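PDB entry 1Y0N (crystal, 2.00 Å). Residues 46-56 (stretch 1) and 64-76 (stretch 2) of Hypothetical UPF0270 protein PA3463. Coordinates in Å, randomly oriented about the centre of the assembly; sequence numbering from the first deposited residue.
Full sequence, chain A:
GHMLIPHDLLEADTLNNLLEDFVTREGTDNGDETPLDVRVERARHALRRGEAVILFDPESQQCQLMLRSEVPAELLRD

Stretch 1, residues 46-56: ALRRGEAVILF
Stretch 2 64-76: QLMLRSEVPAELL

How do the two stretches pair? Strands 52-56 and 64-67 run antiparallel, their directions 143° apart, with A52 opposite L67, V53 opposite M66, I54 opposite L65 and L55 opposite Q64. V53 N to M66 O, M66 N to V53 O, L55 N to Q64 O and Q64 N to L55 O are all 2.9 Å hydrogen bonds.

What turns the chain into the strand? The helix that enters through A46 closes with a Schellman motif, G50 (phi/psi 65/19) being the first residue to leave helical phi/psi: E51 N bonds A46 O at 2.9 Å and G50 N bonds L47 O at 3.1 Å. The positive phi favours glycine.

How does R68 reach G50? Its chi1 and chi2 are both t and chi3 turns to m, which places the guanidinium beside G50 O, and this O accepts from R68 NE (2.7 Å) and R68 NH2 (3.0 Å) near the guanidinium plane. V53 CG1 covers one face, 3.6 Å from R68 NH2.

How do the apolar side chains pack? On the face with A52 and I54, L65 is off-rotamer (chi1 -125°, chi2 115°), and its CD2 lies 4.0 Å from L47 CD2 and its CG 3.9 Å from I54 CG1. L47 and I54 are both mt. On the other face, V53 (m) sets CG2 4.0 Å from CG2 of V71 (t), while L55 (mt) brings CD1 3.8 Å from SD of M66 (mtp).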

# COMPACT_ATOMS: atom_id res chain seq x y z
N ALA A 46 7.20 -2.83 5.81
CA ALA A 46 7.42 -1.59 5.04
C ALA A 46 6.24 -0.63 5.31
O ALA A 46 6.46 0.59 5.51
CB ALA A 46 7.55 -1.90 3.57
N LEU A 47 4.99 -1.17 5.40
CA LEU A 47 3.82 -0.31 5.74
C LEU A 47 3.92 0.23 7.17
O LEU A 47 3.66 1.47 7.44
CB LEU A 47 2.48 -1.09 5.61
CG LEU A 47 1.96 -1.36 4.20
CD1 LEU A 47 0.84 -2.38 4.44
CD2 LEU A 47 1.45 -0.00 3.65
N ARG A 48 4.31 -0.67 8.09
CA ARG A 48 4.57 -0.25 9.48
C ARG A 48 5.69 0.81 9.61
O ARG A 48 5.63 1.70 10.48
CB ARG A 48 4.87 -1.43 10.43
CG ARG A 48 3.61 -2.31 10.68
CD ARG A 48 3.88 -3.40 11.74
NE ARG A 48 5.01 -4.27 11.39
CZ ARG A 48 4.89 -5.51 10.89
NH1 ARG A 48 3.69 -6.02 10.59
NH2 ARG A 48 5.99 -6.22 10.66
N ARG A 49 6.71 0.71 8.78
CA ARG A 49 7.83 1.71 8.82
C ARG A 49 7.51 3.01 8.00
O ARG A 49 8.32 3.96 7.92
CB ARG A 49 9.10 1.06 8.25
CG ARG A 49 9.72 -0.10 9.12
CD ARG A 49 10.94 -0.59 8.46
NE ARG A 49 11.79 0.54 8.15
CZ ARG A 49 12.65 1.12 8.99
NH1 ARG A 49 12.91 0.60 10.20
NH2 ARG A 49 13.28 2.23 8.59
N GLY A 50 6.34 3.04 7.39
CA GLY A 50 5.94 4.12 6.48
C GLY A 50 6.73 4.24 5.21
O GLY A 50 6.67 5.28 4.54
N GLU A 51 7.45 3.18 4.82
CA GLU A 51 8.22 3.18 3.58
C GLU A 51 7.43 2.70 2.36
O GLU A 51 7.85 2.92 1.25
CB GLU A 51 9.53 2.38 3.78
CG GLU A 51 10.39 3.16 4.88
CD GLU A 51 11.64 2.39 5.40
OE1 GLU A 51 11.65 1.11 5.29
OE2 GLU A 51 12.57 3.09 5.93
N ALA A 52 6.26 2.08 2.62
CA ALA A 52 5.15 1.85 1.65
C ALA A 52 3.96 2.53 2.27
O ALA A 52 3.88 2.64 3.48
CB ALA A 52 4.85 0.31 1.47
N VAL A 53 3.08 3.05 1.40
CA VAL A 53 1.88 3.74 1.80
C VAL A 53 0.74 3.23 0.91
O VAL A 53 0.97 2.46 -0.07
CB VAL A 53 2.01 5.32 1.64
CG1 VAL A 53 3.19 5.88 2.51
CG2 VAL A 53 2.22 5.69 0.15
N ILE A 54 -0.49 3.63 1.27
CA ILE A 54 -1.65 3.27 0.49
C ILE A 54 -2.31 4.53 -0.03
O ILE A 54 -2.68 5.38 0.73
CB ILE A 54 -2.65 2.44 1.30
CG1 ILE A 54 -1.95 1.11 1.65
CG2 ILE A 54 -3.93 2.18 0.44
CD1 ILE A 54 -2.48 0.47 2.81
N LEU A 55 -2.45 4.58 -1.34
CA LEU A 55 -3.15 5.64 -2.02
C LEU A 55 -4.59 5.25 -2.36
O LEU A 55 -4.85 4.17 -2.88
CB LEU A 55 -2.41 6.02 -3.31
CG LEU A 55 -1.09 6.77 -3.21
CD1 LEU A 55 -0.75 7.18 -4.64
CD2 LEU A 55 -1.14 8.08 -2.28
N PHE A 56 -5.49 6.15 -2.09
CA PHE A 56 -6.91 5.93 -2.37
C PHE A 56 -7.49 7.02 -3.29
O PHE A 56 -7.26 8.18 -3.05
CB PHE A 56 -7.70 6.00 -1.06
CG PHE A 56 -9.18 5.80 -1.26
CD1 PHE A 56 -9.69 4.56 -1.71
CD2 PHE A 56 -10.06 6.86 -1.08
CE1 PHE A 56 -11.08 4.37 -1.89
CE2 PHE A 56 -11.46 6.66 -1.28
CZ PHE A 56 -11.93 5.41 -1.70
N GLN A 64 -4.40 1.54 -3.91
CA GLN A 64 -3.18 0.85 -4.31
C GLN A 64 -2.00 1.05 -3.30
O GLN A 64 -1.78 2.14 -2.81
CB GLN A 64 -2.76 1.33 -5.72
CG GLN A 64 -1.53 0.63 -6.26
CD GLN A 64 -1.44 0.75 -7.73
OE1 GLN A 64 -0.37 0.56 -8.32
NE2 GLN A 64 -2.57 1.07 -8.36
N LEU A 65 -1.28 -0.03 -3.04
CA LEU A 65 -0.09 0.03 -2.23
C LEU A 65 1.05 0.50 -3.13
O LEU A 65 1.16 0.03 -4.26
CB LEU A 65 0.28 -1.35 -1.73
CG LEU A 65 0.42 -1.41 -0.22
CD1 LEU A 65 -0.73 -2.36 0.19
CD2 LEU A 65 1.71 -2.01 0.20
N MET A 66 1.84 1.47 -2.64
CA MET A 66 3.00 2.01 -3.38
C MET A 66 4.18 2.25 -2.42
O MET A 66 3.99 2.56 -1.26
CB MET A 66 2.61 3.34 -4.11
CG MET A 66 1.82 3.17 -5.52
SD MET A 66 1.66 4.75 -6.33
CE MET A 66 3.24 4.58 -7.17
N LEU A 67 5.40 2.12 -2.91
CA LEU A 67 6.57 2.59 -2.17
C LEU A 67 6.50 4.13 -2.08
O LEU A 67 6.19 4.81 -3.05
CB LEU A 67 7.89 2.20 -2.90
CG LEU A 67 8.32 0.73 -2.90
CD1 LEU A 67 9.60 0.47 -3.75
CD2 LEU A 67 8.53 0.29 -1.46
N ARG A 68 6.68 4.65 -0.89
CA ARG A 68 6.76 6.13 -0.66
C ARG A 68 7.67 6.80 -1.70
O ARG A 68 7.37 7.88 -2.14
CB ARG A 68 7.34 6.40 0.75
CG ARG A 68 7.39 7.94 1.09
CD ARG A 68 8.04 8.17 2.49
NE ARG A 68 7.07 7.76 3.50
CZ ARG A 68 6.04 8.48 3.90
NH1 ARG A 68 5.84 9.74 3.48
NH2 ARG A 68 5.19 7.93 4.73
N SER A 69 8.78 6.14 -2.04
CA SER A 69 9.79 6.62 -3.01
C SER A 69 9.25 6.77 -4.44
O SER A 69 9.77 7.57 -5.22
CB SER A 69 11.01 5.73 -2.98
OG SER A 69 10.77 4.46 -3.60
N GLU A 70 8.18 6.05 -4.77
CA GLU A 70 7.53 6.16 -6.09
C GLU A 70 6.33 7.13 -6.16
O GLU A 70 5.74 7.38 -7.24
CB GLU A 70 7.21 4.73 -6.57
CG GLU A 70 8.57 3.94 -6.53
CD GLU A 70 8.47 2.57 -7.15
OE1 GLU A 70 7.30 2.20 -7.29
OE2 GLU A 70 9.53 1.91 -7.48
N VAL A 71 6.00 7.69 -5.01
CA VAL A 71 4.91 8.63 -4.90
C VAL A 71 5.41 10.08 -5.12
O VAL A 71 6.39 10.50 -4.49
CB VAL A 71 4.15 8.47 -3.54
CG1 VAL A 71 2.95 9.32 -3.51
CG2 VAL A 71 3.71 7.00 -3.32
N PRO A 72 4.74 10.84 -6.05
CA PRO A 72 5.00 12.26 -6.19
C PRO A 72 4.85 13.02 -4.90
O PRO A 72 3.91 12.76 -4.14
CB PRO A 72 3.90 12.74 -7.18
CG PRO A 72 3.64 11.51 -8.06
CD PRO A 72 3.79 10.33 -7.09
N ALA A 73 5.69 14.05 -4.71
CA ALA A 73 5.65 14.79 -3.44
C ALA A 73 4.27 15.36 -3.16
O ALA A 73 3.83 15.41 -2.02
CB ALA A 73 6.75 15.90 -3.38
N GLU A 74 3.60 15.82 -4.23
CA GLU A 74 2.26 16.39 -4.15
C GLU A 74 1.25 15.43 -3.47
O GLU A 74 0.39 15.87 -2.76
CB GLU A 74 1.79 16.73 -5.58
CG GLU A 74 0.54 17.66 -5.63
CD GLU A 74 0.75 18.97 -4.86
OE1 GLU A 74 1.81 19.61 -5.03
OE2 GLU A 74 -0.13 19.34 -4.07
N LEU A 75 1.42 14.14 -3.66
CA LEU A 75 0.56 13.09 -3.07
C LEU A 75 1.02 12.56 -1.68
O LEU A 75 0.34 11.71 -1.07
CB LEU A 75 0.41 11.95 -4.08
CG LEU A 75 -0.08 12.40 -5.45
CD1 LEU A 75 0.03 11.38 -6.58
CD2 LEU A 75 -1.51 12.95 -5.35
N LEU A 76 2.16 13.04 -1.19
CA LEU A 76 2.65 12.71 0.16
C LEU A 76 2.43 13.87 1.16
O LEU A 76 2.57 13.68 2.39
CB LEU A 76 4.13 12.30 0.14
CG LEU A 76 4.55 11.11 -0.70
CD1 LEU A 76 6.06 11.12 -0.79
CD2 LEU A 76 4.07 9.81 -0.05
O HOH W 1 9.85 3.93 0.11